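Local coordinates for VP2 (Primate bocaparvovirus 1, PDB 7L0Y), which self-assembles, as 60 copies of its size variants, into the T=1 icosahedral capsid of the virus, about 26 nm in diameter, at residues S24-K29 / N93-F98; H47-E52 / M197-L202; P470-T475 / S504-M509; L477-G482 / T488-V493; G482-Y487 / V493-A498. One frame throughout, in Å; residues are numbered along the deposited sequence.

Interaction 1 (S24-K29 / N93-F98); sequences SHFSDK and NEYKRF
Ser-27 and Asp-28 stay well away from the backbone of 93-98, with Asp-28 CA 8.8 Å from Tyr-95 CA, so one long side chain has to bridge the gap. Tyr-95 does so: chi1 of -60° sets its ring beside its own backbone N and points the phenol at the other segment. Its OH donates a hydrogen bond to Ser-27 O at 2.5 Å, nearly in line with the carbonyl (157° at the oxygen) and tilted 18° from its plane. In the parvovirus jelly roll this links the end of strand 23-26 to the corner where helix 85-94 gives way to strand 95-118. Tyrosine suits the place because a flat apolar body also packs on its way to a polar tip: Tyr-95 CE2 lies 3.9 Å from Phe-26 CD1, and the hydroxyl meets the edge of the Phe-26 ring. Beside them, Asp-28 and Glu-94 both form salt bridges with Arg-462, and Glu-94 packs on Glu-94 of a neighbouring subunit.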
# COMPACT_ATOMS: atom_id res chain seq x y z
N SER A 24 -28.97 45.80 -75.95
CA SER A 24 -27.56 45.52 -75.78
C SER A 24 -27.08 46.07 -74.45
O SER A 24 -27.66 47.01 -73.91
CB SER A 24 -26.74 46.12 -76.90
OG SER A 24 -26.88 47.52 -76.87
N HIS A 25 -26.03 45.47 -73.93
CA HIS A 25 -25.31 45.98 -72.78
C HIS A 25 -23.86 46.19 -73.17
O HIS A 25 -23.21 45.26 -73.65
CB HIS A 25 -25.42 45.03 -71.60
CG HIS A 25 -24.75 45.55 -70.37
ND1 HIS A 25 -25.16 46.69 -69.72
CD2 HIS A 25 -23.66 45.11 -69.70
CE1 HIS A 25 -24.37 46.92 -68.69
NE2 HIS A 25 -23.45 45.98 -68.66
N PHE A 26 -23.36 47.40 -72.97
CA PHE A 26 -21.98 47.74 -73.27
C PHE A 26 -21.15 47.77 -72.00
O PHE A 26 -21.62 48.21 -70.95
CB PHE A 26 -21.89 49.10 -73.96
CG PHE A 26 -22.35 49.09 -75.37
CD1 PHE A 26 -21.46 48.90 -76.40
CD2 PHE A 26 -23.69 49.21 -75.66
CE1 PHE A 26 -21.88 48.88 -77.69
CE2 PHE A 26 -24.12 49.19 -76.95
CZ PHE A 26 -23.21 49.02 -77.97
N SER A 27 -19.93 47.28 -72.11
CA SER A 27 -18.96 47.31 -71.02
C SER A 27 -17.60 47.63 -71.63
O SER A 27 -17.49 47.94 -72.81
CB SER A 27 -18.95 45.98 -70.27
OG SER A 27 -17.94 45.97 -69.28
N ASP A 28 -16.57 47.57 -70.80
CA ASP A 28 -15.22 47.76 -71.31
C ASP A 28 -14.74 46.52 -72.05
O ASP A 28 -14.19 46.63 -73.15
CB ASP A 28 -14.26 48.13 -70.18
CG ASP A 28 -14.36 49.59 -69.80
OD1 ASP A 28 -14.91 50.37 -70.60
OD2 ASP A 28 -13.86 49.97 -68.72
N LYS A 29 -14.90 45.35 -71.45
CA LYS A 29 -14.42 44.13 -72.08
C LYS A 29 -15.48 43.38 -72.86
O LYS A 29 -15.13 42.50 -73.65
CB LYS A 29 -13.83 43.19 -71.03
CG LYS A 29 -12.36 43.41 -70.76
CD LYS A 29 -12.11 44.76 -70.11
CE LYS A 29 -10.64 45.00 -69.88
NZ LYS A 29 -10.37 46.33 -69.27
N ASN A 93 -17.48 53.63 -82.75
CA ASN A 93 -16.86 54.83 -82.20
C ASN A 93 -15.98 54.52 -81.00
O ASN A 93 -14.94 55.16 -80.82
CB ASN A 93 -17.91 55.87 -81.84
CG ASN A 93 -18.47 56.58 -83.05
OD1 ASN A 93 -17.83 56.63 -84.09
ND2 ASN A 93 -19.65 57.15 -82.91
N GLU A 94 -16.38 53.59 -80.14
CA GLU A 94 -15.74 53.44 -78.85
C GLU A 94 -14.74 52.30 -78.73
O GLU A 94 -14.10 52.18 -77.69
CB GLU A 94 -16.79 53.28 -77.75
CG GLU A 94 -17.68 54.49 -77.57
CD GLU A 94 -18.60 54.36 -76.38
OE1 GLU A 94 -18.62 53.27 -75.77
OE2 GLU A 94 -19.29 55.34 -76.05
N TYR A 95 -14.56 51.48 -79.76
CA TYR A 95 -13.74 50.28 -79.59
C TYR A 95 -12.84 50.08 -80.79
O TYR A 95 -13.27 50.25 -81.93
CB TYR A 95 -14.59 49.03 -79.39
CG TYR A 95 -15.49 49.10 -78.20
CD1 TYR A 95 -15.01 48.85 -76.93
CD2 TYR A 95 -16.84 49.38 -78.34
CE1 TYR A 95 -15.81 48.90 -75.85
CE2 TYR A 95 -17.66 49.44 -77.25
CZ TYR A 95 -17.14 49.19 -76.01
OH TYR A 95 -17.96 49.23 -74.91
N LYS A 96 -11.59 49.72 -80.52
CA LYS A 96 -10.64 49.46 -81.59
C LYS A 96 -10.79 48.09 -82.21
O LYS A 96 -10.37 47.89 -83.35
CB LYS A 96 -9.21 49.65 -81.07
CG LYS A 96 -8.91 48.81 -79.88
CD LYS A 96 -7.49 49.01 -79.43
CE LYS A 96 -6.52 48.35 -80.35
NZ LYS A 96 -5.11 48.56 -79.90
N ARG A 97 -11.34 47.12 -81.49
CA ARG A 97 -11.59 45.82 -82.07
C ARG A 97 -12.65 45.10 -81.26
O ARG A 97 -12.91 45.43 -80.10
CB ARG A 97 -10.31 44.99 -82.13
CG ARG A 97 -9.64 44.84 -80.81
CD ARG A 97 -8.54 43.86 -80.91
NE ARG A 97 -7.97 43.59 -79.61
CZ ARG A 97 -7.06 42.65 -79.39
NH1 ARG A 97 -6.65 41.89 -80.38
NH2 ARG A 97 -6.59 42.46 -78.16
N PHE A 98 -13.27 44.12 -81.89
CA PHE A 98 -14.31 43.32 -81.26
C PHE A 98 -14.34 41.97 -81.95
O PHE A 98 -13.86 41.83 -83.07
CB PHE A 98 -15.67 44.02 -81.33
CG PHE A 98 -16.13 44.30 -82.72
CD1 PHE A 98 -16.95 43.42 -83.39
CD2 PHE A 98 -15.73 45.44 -83.37
CE1 PHE A 98 -17.37 43.68 -84.66
CE2 PHE A 98 -16.14 45.70 -84.65
CZ PHE A 98 -16.96 44.82 -85.29

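Interaction 2 (H47-E52 / M197-L202); sequences HLYKTE and MPFFLL
Tyr-49 stands with its ring against the loop 197-202, in an offset edge-to-face pair with Phe-199 and a CH-pi contact with Leu-201; in the parvovirus capsid protein this joins the start of strand 50-53 to the loop that follows helix 189-195. In the aromatic pair, Phe-199 turns its edge toward the Tyr-49 face, the planes at 89° and the centroids 5.7 Å apart. Phe-199 CG lies opposite its own backbone N (chi1 173°), which carries the ring out to the tyrosine, and Phe-199 CZ also touches Tyr-49 CB at 4.0 Å. The polar contact is at the hydroxyl: Tyr-49 OH is hydrogen-bonded to Glu-203 OE1. Lower on the ring, the carbon Tyr-49 CE1 passes 3.5 Å from Phe-200 O. The site is buried, partly by other chains: His-492 of one neighbouring subunit meets the Phe-199 ring, and Phe-199 N bonds to Asn-467 OD1 of another. Apolar cover comes from Leu-201, whose branched end offers a compact methyl to a flat surface: Leu-201 CD2 sits over the face, 3.4 Å from the Tyr-49 ring centroid and only 10° off the ring normal.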
# COMPACT_ATOMS: atom_id res chain seq x y z
N HIS A 47 -43.26 18.71 -99.20
CA HIS A 47 -42.61 17.65 -98.42
C HIS A 47 -41.75 16.73 -99.28
O HIS A 47 -41.53 15.58 -98.93
CB HIS A 47 -43.63 16.83 -97.64
CG HIS A 47 -44.33 17.59 -96.57
ND1 HIS A 47 -43.70 17.98 -95.41
CD2 HIS A 47 -45.60 18.05 -96.49
CE1 HIS A 47 -44.56 18.64 -94.65
NE2 HIS A 47 -45.72 18.69 -95.28
N LEU A 48 -41.22 17.23 -100.39
CA LEU A 48 -40.42 16.40 -101.27
C LEU A 48 -39.01 16.93 -101.38
O LEU A 48 -38.74 18.12 -101.21
CB LEU A 48 -41.05 16.30 -102.67
CG LEU A 48 -42.35 15.52 -102.74
CD1 LEU A 48 -42.93 15.61 -104.12
CD2 LEU A 48 -42.09 14.08 -102.36
N TYR A 49 -38.09 16.02 -101.64
CA TYR A 49 -36.77 16.35 -102.18
C TYR A 49 -36.85 16.28 -103.69
O TYR A 49 -37.18 15.23 -104.25
CB TYR A 49 -35.71 15.39 -101.66
CG TYR A 49 -35.30 15.60 -100.23
CD1 TYR A 49 -34.18 16.34 -99.93
CD2 TYR A 49 -36.04 15.08 -99.19
CE1 TYR A 49 -33.79 16.53 -98.65
CE2 TYR A 49 -35.66 15.28 -97.90
CZ TYR A 49 -34.53 16.01 -97.63
OH TYR A 49 -34.13 16.21 -96.34
N LYS A 50 -36.55 17.39 -104.34
CA LYS A 50 -36.57 17.48 -105.79
C LYS A 50 -35.19 17.91 -106.25
O LYS A 50 -34.43 18.51 -105.50
CB LYS A 50 -37.61 18.49 -106.26
CG LYS A 50 -39.02 18.16 -105.85
CD LYS A 50 -39.96 19.30 -106.16
CE LYS A 50 -41.35 18.99 -105.69
NZ LYS A 50 -42.28 20.13 -105.90
N THR A 51 -34.87 17.61 -107.50
CA THR A 51 -33.71 18.18 -108.16
C THR A 51 -34.19 19.01 -109.34
O THR A 51 -35.32 18.85 -109.79
CB THR A 51 -32.73 17.11 -108.62
OG1 THR A 51 -33.39 16.22 -109.52
CG2 THR A 51 -32.18 16.33 -107.43
N GLU A 52 -33.37 19.95 -109.78
CA GLU A 52 -33.69 20.79 -110.92
C GLU A 52 -32.42 21.03 -111.70
O GLU A 52 -31.38 21.30 -111.11
CB GLU A 52 -34.30 22.13 -110.50
CG GLU A 52 -35.64 22.02 -109.79
CD GLU A 52 -35.48 21.78 -108.30
OE1 GLU A 52 -34.33 21.72 -107.82
OE2 GLU A 52 -36.51 21.63 -107.62
N MET A 197 -22.29 11.77 -107.72
CA MET A 197 -22.95 12.96 -107.21
C MET A 197 -23.68 12.64 -105.91
O MET A 197 -24.53 11.75 -105.88
CB MET A 197 -23.93 13.51 -108.23
CG MET A 197 -24.79 14.63 -107.70
SD MET A 197 -25.83 15.38 -108.95
CE MET A 197 -26.99 14.08 -109.29
N PRO A 198 -23.38 13.34 -104.82
CA PRO A 198 -23.98 13.00 -103.54
C PRO A 198 -25.43 13.44 -103.43
O PRO A 198 -25.93 14.26 -104.20
CB PRO A 198 -23.11 13.77 -102.54
CG PRO A 198 -22.66 14.92 -103.29
CD PRO A 198 -22.46 14.47 -104.70
N PHE A 199 -26.10 12.86 -102.46
CA PHE A 199 -27.46 13.24 -102.13
C PHE A 199 -27.59 13.27 -100.63
O PHE A 199 -27.15 12.36 -99.94
CB PHE A 199 -28.46 12.30 -102.79
CG PHE A 199 -29.86 12.54 -102.37
CD1 PHE A 199 -30.40 13.80 -102.48
CD2 PHE A 199 -30.67 11.50 -101.98
CE1 PHE A 199 -31.69 14.03 -102.10
CE2 PHE A 199 -31.96 11.73 -101.63
CZ PHE A 199 -32.48 13.00 -101.70
N PHE A 200 -28.17 14.35 -100.12
CA PHE A 200 -28.24 14.59 -98.70
C PHE A 200 -29.68 14.73 -98.27
O PHE A 200 -30.46 15.47 -98.86
CB PHE A 200 -27.46 15.83 -98.31
CG PHE A 200 -26.00 15.71 -98.55
CD1 PHE A 200 -25.18 15.10 -97.62
CD2 PHE A 200 -25.44 16.18 -99.72
CE1 PHE A 200 -23.85 14.98 -97.84
CE2 PHE A 200 -24.10 16.05 -99.94
CZ PHE A 200 -23.30 15.45 -99.00
N LEU A 201 -30.02 13.99 -97.24
CA LEU A 201 -31.32 14.01 -96.59
C LEU A 201 -31.08 14.44 -95.17
O LEU A 201 -30.23 13.87 -94.49
CB LEU A 201 -31.95 12.63 -96.61
CG LEU A 201 -32.20 12.09 -98.00
CD1 LEU A 201 -32.56 10.62 -97.95
CD2 LEU A 201 -33.33 12.88 -98.53
N LEU A 202 -31.81 15.44 -94.71
CA LEU A 202 -31.60 15.83 -93.33
C LEU A 202 -32.13 14.79 -92.36
O LEU A 202 -31.69 14.73 -91.22
CB LEU A 202 -32.23 17.20 -93.05
CG LEU A 202 -31.52 18.44 -93.61
CD1 LEU A 202 -30.04 18.34 -93.36
CD2 LEU A 202 -31.74 18.57 -95.09

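Interaction 3 (P470-T475 / S504-M509); sequences PERRHT and SYDQCM
The imidazole of His-474 carries Met-509 on one face: Met-509 CB sits 3.8 Å from the ring centroid, just 3° off the normal, a CH-pi contact, and Met-509 CA lies 3.5 Å from His-474 CE1 toward the rim. The sulfur, Met-509 SD, is farther off, 5.1 Å from that centroid and oblique to the ring, so the methionine serves mainly through its first carbons. The other flat group, the Arg-472 guanidinium, meets Asp-506 OD2 at its edge, but the carboxylate plane stands 90° to it. An extended arginine chain brings NH1 out to this range, and Arg-472 NH1 to Asp-506 OD2 is a long salt bridge of 3.7 Å. Both segments belong to the long C-terminal loop region after strand 446-462, and Arg-472 is part of the nuclear localization signal. His-474 NE2 is hydrogen-bonded to Pro-510 O, which helps to fix the ring's rotation, and Arg-473 N is hydrogen-bonded to Thr-475 OG1 of a neighbouring subunit. The contact thus probably relies on the histidine–methionine packing for shape, with electrostatics contributing weakly.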
# COMPACT_ATOMS: atom_id res chain seq x y z
N PRO A 470 -8.87 65.86 -82.19
CA PRO A 470 -10.10 65.06 -82.25
C PRO A 470 -10.11 64.18 -83.49
O PRO A 470 -9.81 64.62 -84.59
CB PRO A 470 -11.20 66.12 -82.31
CG PRO A 470 -10.59 67.33 -81.74
CD PRO A 470 -9.16 67.30 -82.16
N GLU A 471 -10.41 62.91 -83.28
CA GLU A 471 -10.55 61.95 -84.37
C GLU A 471 -11.95 61.99 -84.98
O GLU A 471 -12.92 62.45 -84.37
CB GLU A 471 -10.18 60.56 -83.88
CG GLU A 471 -8.69 60.40 -83.67
CD GLU A 471 -8.29 59.07 -83.05
OE1 GLU A 471 -9.16 58.34 -82.53
OE2 GLU A 471 -7.08 58.76 -83.08
N ARG A 472 -12.03 61.53 -86.22
CA ARG A 472 -13.30 61.34 -86.89
C ARG A 472 -14.17 60.32 -86.17
O ARG A 472 -13.69 59.29 -85.69
CB ARG A 472 -13.05 60.88 -88.32
CG ARG A 472 -14.30 60.62 -89.09
CD ARG A 472 -13.98 60.13 -90.45
NE ARG A 472 -15.19 59.88 -91.21
CZ ARG A 472 -15.21 59.57 -92.50
NH1 ARG A 472 -16.36 59.36 -93.12
NH2 ARG A 472 -14.07 59.45 -93.16
N ARG A 473 -15.47 60.60 -86.12
CA ARG A 473 -16.45 59.70 -85.52
C ARG A 473 -17.65 59.58 -86.44
O ARG A 473 -17.84 60.38 -87.36
CB ARG A 473 -16.88 60.20 -84.14
CG ARG A 473 -15.76 60.26 -83.14
CD ARG A 473 -15.37 58.87 -82.74
NE ARG A 473 -14.21 58.85 -81.87
CZ ARG A 473 -12.96 58.74 -82.30
NH1 ARG A 473 -12.72 58.65 -83.59
NH2 ARG A 473 -11.96 58.71 -81.44
N HIS A 474 -18.46 58.56 -86.20
CA HIS A 474 -19.74 58.45 -86.89
C HIS A 474 -20.79 59.29 -86.19
O HIS A 474 -20.93 59.22 -84.97
CB HIS A 474 -20.21 57.01 -86.98
CG HIS A 474 -19.36 56.15 -87.86
ND1 HIS A 474 -19.22 56.39 -89.21
CD2 HIS A 474 -18.63 55.05 -87.60
CE1 HIS A 474 -18.42 55.48 -89.73
NE2 HIS A 474 -18.05 54.65 -88.77
N THR A 475 -21.52 60.08 -86.96
CA THR A 475 -22.50 61.00 -86.41
C THR A 475 -23.78 60.93 -87.22
O THR A 475 -23.77 60.64 -88.42
CB THR A 475 -21.95 62.43 -86.38
OG1 THR A 475 -22.92 63.30 -85.78
CG2 THR A 475 -21.61 62.91 -87.77
N SER A 504 -26.17 55.75 -98.43
CA SER A 504 -24.75 55.85 -98.72
C SER A 504 -23.97 54.87 -97.85
O SER A 504 -24.49 54.31 -96.88
CB SER A 504 -24.21 57.27 -98.50
OG SER A 504 -24.24 57.63 -97.13
N TYR A 505 -22.71 54.69 -98.23
CA TYR A 505 -21.85 53.74 -97.54
C TYR A 505 -21.47 54.23 -96.15
O TYR A 505 -21.32 53.44 -95.22
CB TYR A 505 -20.61 53.50 -98.40
CG TYR A 505 -19.57 52.61 -97.78
CD1 TYR A 505 -19.76 51.25 -97.69
CD2 TYR A 505 -18.38 53.14 -97.31
CE1 TYR A 505 -18.81 50.44 -97.14
CE2 TYR A 505 -17.43 52.34 -96.75
CZ TYR A 505 -17.64 50.99 -96.67
OH TYR A 505 -16.69 50.18 -96.12
N ASP A 506 -21.33 55.55 -95.99
CA ASP A 506 -20.96 56.08 -94.68
C ASP A 506 -22.13 56.04 -93.71
O ASP A 506 -21.91 55.95 -92.49
CB ASP A 506 -20.44 57.51 -94.83
CG ASP A 506 -19.06 57.56 -95.43
OD1 ASP A 506 -18.38 56.52 -95.44
OD2 ASP A 506 -18.65 58.64 -95.90
N GLN A 507 -23.36 56.10 -94.20
CA GLN A 507 -24.50 55.95 -93.32
C GLN A 507 -24.58 54.54 -92.75
O GLN A 507 -25.20 54.32 -91.71
CB GLN A 507 -25.78 56.30 -94.06
CG GLN A 507 -25.85 57.75 -94.46
CD GLN A 507 -27.05 58.05 -95.31
OE1 GLN A 507 -27.63 57.17 -95.91
NE2 GLN A 507 -27.40 59.32 -95.37
N CYS A 508 -23.95 53.58 -93.42
CA CYS A 508 -23.83 52.24 -92.88
C CYS A 508 -22.76 52.14 -91.81
O CYS A 508 -22.64 51.09 -91.17
CB CYS A 508 -23.53 51.26 -94.01
SG CYS A 508 -24.87 51.09 -95.20
N MET A 509 -21.99 53.21 -91.59
CA MET A 509 -21.00 53.31 -90.53
C MET A 509 -19.96 52.21 -90.63
O MET A 509 -19.93 51.30 -89.79
CB MET A 509 -21.70 53.28 -89.17
CG MET A 509 -22.58 54.46 -88.93
SD MET A 509 -23.49 54.33 -87.39
CE MET A 509 -24.75 53.14 -87.86

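Interaction 4 (L477-G482 / T488-V493); sequences LGMSLG and TPTYHV
A threonine hydroxyl stands in for a backbone acceptor here: Ser-480 N donates to Thr-490 OG1 at 3.1 Å, with a nearly straight N-H...O angle of 166°. Thr-490 can do this because chi1 of -67° turns OG1 toward Ser-480, while the same rotation lays its CG2 over a face of the Tyr-491 ring. The backbones pair directly at one place, where Gly-482 N reaches Thr-488 O at 2.6 Å and Thr-488 N returns a bond to Gly-482 O at 3.0 Å; Gly-482 brings no side chain into this bridge. A CA-H...O contact from Leu-481 CA to the same Thr-488 O (3.3 Å) adds to this junction. On the buried side Met-479, bent at chi2, sets CE 3.8 Å from Tyr-491 CE2 at the ring edge, with its sulfur placed obliquely as a Met-aromatic contact. Tyr-491 OH and Ser-480 OG both bond to Gln-507. A single antiparallel beta bridge, its hydrogen-bonded pair leading into the type I turn Pro-489 to His-492, pinches this C-terminal loop without forming a sheet.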
# COMPACT_ATOMS: atom_id res chain seq x y z
N LEU A 477 -25.34 63.36 -88.15
CA LEU A 477 -25.37 64.46 -89.09
C LEU A 477 -25.00 64.03 -90.50
O LEU A 477 -25.22 64.80 -91.45
CB LEU A 477 -24.46 65.59 -88.61
CG LEU A 477 -24.89 66.22 -87.29
CD1 LEU A 477 -23.90 67.28 -86.87
CD2 LEU A 477 -26.29 66.78 -87.37
N GLY A 478 -24.45 62.83 -90.67
CA GLY A 478 -24.20 62.32 -92.00
C GLY A 478 -25.38 61.58 -92.59
O GLY A 478 -25.31 61.10 -93.73
N MET A 479 -26.47 61.46 -91.84
CA MET A 479 -27.67 60.81 -92.33
C MET A 479 -28.41 61.72 -93.31
O MET A 479 -28.11 62.90 -93.46
CB MET A 479 -28.57 60.40 -91.17
CG MET A 479 -27.83 59.52 -90.19
SD MET A 479 -27.19 58.03 -90.97
CE MET A 479 -26.16 57.38 -89.67
N SER A 480 -29.36 61.13 -94.04
CA SER A 480 -30.13 61.85 -95.04
C SER A 480 -31.62 61.67 -94.79
O SER A 480 -32.05 60.81 -94.01
CB SER A 480 -29.78 61.39 -96.46
OG SER A 480 -30.13 60.03 -96.65
N LEU A 481 -32.42 62.50 -95.45
CA LEU A 481 -33.87 62.42 -95.36
C LEU A 481 -34.42 61.51 -96.45
O LEU A 481 -33.89 61.45 -97.56
CB LEU A 481 -34.52 63.80 -95.48
CG LEU A 481 -34.27 64.92 -94.46
CD1 LEU A 481 -32.85 65.38 -94.52
CD2 LEU A 481 -35.13 66.10 -94.77
N GLY A 482 -35.50 60.80 -96.12
CA GLY A 482 -36.10 59.86 -97.05
C GLY A 482 -37.56 59.63 -96.72
O GLY A 482 -38.14 60.30 -95.87
N THR A 488 -38.24 62.03 -93.45
CA THR A 488 -37.86 61.05 -92.45
C THR A 488 -36.37 60.73 -92.53
O THR A 488 -35.88 60.41 -93.62
CB THR A 488 -38.67 59.77 -92.62
OG1 THR A 488 -40.06 60.08 -92.54
CG2 THR A 488 -38.34 58.79 -91.52
N PRO A 489 -35.64 60.79 -91.42
CA PRO A 489 -34.21 60.47 -91.44
C PRO A 489 -33.95 58.99 -91.64
O PRO A 489 -34.86 58.16 -91.72
CB PRO A 489 -33.73 60.95 -90.07
CG PRO A 489 -34.92 60.87 -89.21
CD PRO A 489 -36.08 61.23 -90.09
N THR A 490 -32.66 58.65 -91.66
CA THR A 490 -32.23 57.38 -92.25
C THR A 490 -32.80 56.17 -91.52
O THR A 490 -33.45 55.33 -92.14
CB THR A 490 -30.71 57.29 -92.28
OG1 THR A 490 -30.19 58.27 -93.19
CG2 THR A 490 -30.28 55.92 -92.73
N TYR A 491 -32.55 56.03 -90.24
CA TYR A 491 -32.95 54.81 -89.56
C TYR A 491 -34.31 54.93 -88.89
O TYR A 491 -34.65 54.13 -88.01
CB TYR A 491 -31.88 54.36 -88.58
CG TYR A 491 -30.64 53.93 -89.31
CD1 TYR A 491 -30.56 52.69 -89.90
CD2 TYR A 491 -29.54 54.77 -89.42
CE1 TYR A 491 -29.44 52.29 -90.57
CE2 TYR A 491 -28.42 54.37 -90.08
CZ TYR A 491 -28.37 53.13 -90.66
OH TYR A 491 -27.24 52.73 -91.33
N HIS A 492 -35.06 55.98 -89.21
CA HIS A 492 -36.38 56.19 -88.67
C HIS A 492 -37.39 55.47 -89.57
O HIS A 492 -37.03 54.82 -90.55
CB HIS A 492 -36.63 57.69 -88.60
CG HIS A 492 -37.68 58.09 -87.61
ND1 HIS A 492 -37.52 57.94 -86.26
CD2 HIS A 492 -38.90 58.66 -87.79
CE1 HIS A 492 -38.59 58.38 -85.63
NE2 HIS A 492 -39.44 58.82 -86.54
N VAL A 493 -38.66 55.58 -89.25
CA VAL A 493 -39.69 54.94 -90.06
C VAL A 493 -40.54 55.98 -90.78
O VAL A 493 -40.79 57.08 -90.29
CB VAL A 493 -40.58 54.00 -89.21
CG1 VAL A 493 -39.78 52.80 -88.78
CG2 VAL A 493 -41.11 54.73 -88.00

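Interaction 5 (G482-Y487 / V493-A498); sequences GGESNY and VDPTGA
The type I beta turn from Asp-494 to Gly-497, held by its backbone bond from Gly-497 N to Asp-494 O, presents its first three residues to the neighbouring bend 483-487, both within the C-terminal loop region of the capsid protein. Asp-494 links the two: Glu-484 N donates to Asp-494 OD1 at 3.3 Å with an angle of 151°, arriving from 42° above the carboxylate plane. Within the turn Thr-496 OG1 donates to Asp-494 OD2 at 2.6 Å, so each carboxylate oxygen has its own donor and the group is held against rotation. Aspartate suits the place because its two oxygens, on a short side chain, can take one donor from the neighbouring bend and one from its own turn. Gly-483, at a positive phi of 83°, lets the chain bend close by, with no side chain between Gly-483 CA and Asp-494 OD1, 3.8 Å apart. Glu-484 then reaches out along an extended chain past Pro-495, so that Glu-484 OE2 lies 3.3 Å from Thr-496 CG2 and 4.1 Å from Asp-494 OD1. The two acids would repel if both were ionised, though at the acidic pH of this structure, 2.6, protonation may ease this. Pro-495 also packs on Thr-51 of a neighbouring subunit. At its CG corner the rigid proline ring is met by a phenol, which combines an apolar ring with a polar end: Tyr-487 CE1 lies 3.7 Å from Pro-495 CG.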
# COMPACT_ATOMS: atom_id res chain seq x y z
N GLY A 482 -35.50 60.80 -96.12
CA GLY A 482 -36.10 59.86 -97.05
C GLY A 482 -37.56 59.63 -96.72
O GLY A 482 -38.14 60.30 -95.87
N GLY A 483 -38.14 58.66 -97.41
CA GLY A 483 -39.55 58.37 -97.26
C GLY A 483 -40.41 59.27 -98.11
O GLY A 483 -39.93 60.08 -98.91
N GLU A 484 -41.72 59.12 -97.94
CA GLU A 484 -42.65 60.00 -98.64
C GLU A 484 -42.53 61.41 -98.07
O GLU A 484 -42.42 61.59 -96.85
CB GLU A 484 -44.08 59.50 -98.53
CG GLU A 484 -44.65 59.41 -97.13
CD GLU A 484 -46.10 58.95 -97.14
OE1 GLU A 484 -46.75 59.05 -98.21
OE2 GLU A 484 -46.60 58.49 -96.10
N SER A 485 -42.52 62.40 -98.95
CA SER A 485 -42.26 63.80 -98.65
C SER A 485 -40.83 64.03 -98.17
O SER A 485 -40.44 65.19 -97.97
CB SER A 485 -43.25 64.38 -97.63
OG SER A 485 -42.94 65.72 -97.31
N ASN A 486 -40.05 62.98 -97.96
CA ASN A 486 -38.62 63.07 -97.69
C ASN A 486 -38.33 63.88 -96.43
O ASN A 486 -37.37 64.64 -96.37
CB ASN A 486 -37.87 63.66 -98.88
CG ASN A 486 -37.78 62.71 -100.04
OD1 ASN A 486 -36.97 61.78 -100.03
ND2 ASN A 486 -38.61 62.92 -101.05
N TYR A 487 -39.19 63.75 -95.42
CA TYR A 487 -38.90 64.31 -94.11
C TYR A 487 -38.42 63.29 -93.08
O TYR A 487 -38.21 63.66 -91.93
CB TYR A 487 -40.09 65.10 -93.56
CG TYR A 487 -41.44 64.44 -93.54
CD1 TYR A 487 -41.76 63.49 -92.60
CD2 TYR A 487 -42.45 64.89 -94.38
CE1 TYR A 487 -43.02 62.92 -92.54
CE2 TYR A 487 -43.72 64.33 -94.33
CZ TYR A 487 -43.99 63.36 -93.41
OH TYR A 487 -45.25 62.81 -93.37
N VAL A 493 -38.66 55.58 -89.25
CA VAL A 493 -39.69 54.94 -90.06
C VAL A 493 -40.54 55.98 -90.78
O VAL A 493 -40.79 57.08 -90.29
CB VAL A 493 -40.58 54.00 -89.21
CG1 VAL A 493 -39.78 52.80 -88.78
CG2 VAL A 493 -41.11 54.73 -88.00
N ASP A 494 -41.01 55.58 -91.95
CA ASP A 494 -41.87 56.35 -92.83
C ASP A 494 -43.24 56.55 -92.19
O ASP A 494 -43.65 55.78 -91.31
CB ASP A 494 -42.01 55.59 -94.14
CG ASP A 494 -42.61 56.39 -95.26
OD1 ASP A 494 -42.66 57.62 -95.18
OD2 ASP A 494 -43.06 55.77 -96.24
N PRO A 495 -43.98 57.59 -92.60
CA PRO A 495 -45.41 57.63 -92.28
C PRO A 495 -46.19 56.38 -92.66
O PRO A 495 -47.21 56.08 -92.02
CB PRO A 495 -45.89 58.86 -93.06
CG PRO A 495 -44.69 59.73 -93.14
CD PRO A 495 -43.47 58.95 -92.79
N THR A 496 -45.77 55.65 -93.68
CA THR A 496 -46.42 54.39 -94.02
C THR A 496 -45.88 53.23 -93.21
O THR A 496 -46.30 52.09 -93.42
CB THR A 496 -46.27 54.09 -95.51
OG1 THR A 496 -44.88 54.01 -95.84
CG2 THR A 496 -46.92 55.18 -96.34
N GLY A 497 -44.95 53.49 -92.29
CA GLY A 497 -44.29 52.45 -91.56
C GLY A 497 -43.09 51.86 -92.25
O GLY A 497 -42.54 50.87 -91.76
N ALA A 498 -42.68 52.42 -93.38
CA ALA A 498 -41.52 51.92 -94.09
C ALA A 498 -40.26 52.35 -93.38
O ALA A 498 -40.15 53.49 -92.91
CB ALA A 498 -41.52 52.40 -95.54

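How the interactions relate
From the N terminus, interaction 1 joins 24-29 to 93-98, closing a 63-residue loop, and interaction 2 opens inside it at 47-52 and closes at 197-202, so the two cross, though their centres lie 44 Å apart. Much later, 470-475 and 504-509 close interaction 3, a loop that contains interactions 4 and 5; these cross each other and share Gly-482 and Val-493. Asn-93 OD1 bonds His-474 N, tying the helix end of interaction 1 to interaction 3, and Gln-507 reaches Ser-480 and Tyr-491 to connect interactions 3 and 4. Interaction 2 stands apart within the chain, but His-492 and Val-493 of a neighbouring subunit pack against it.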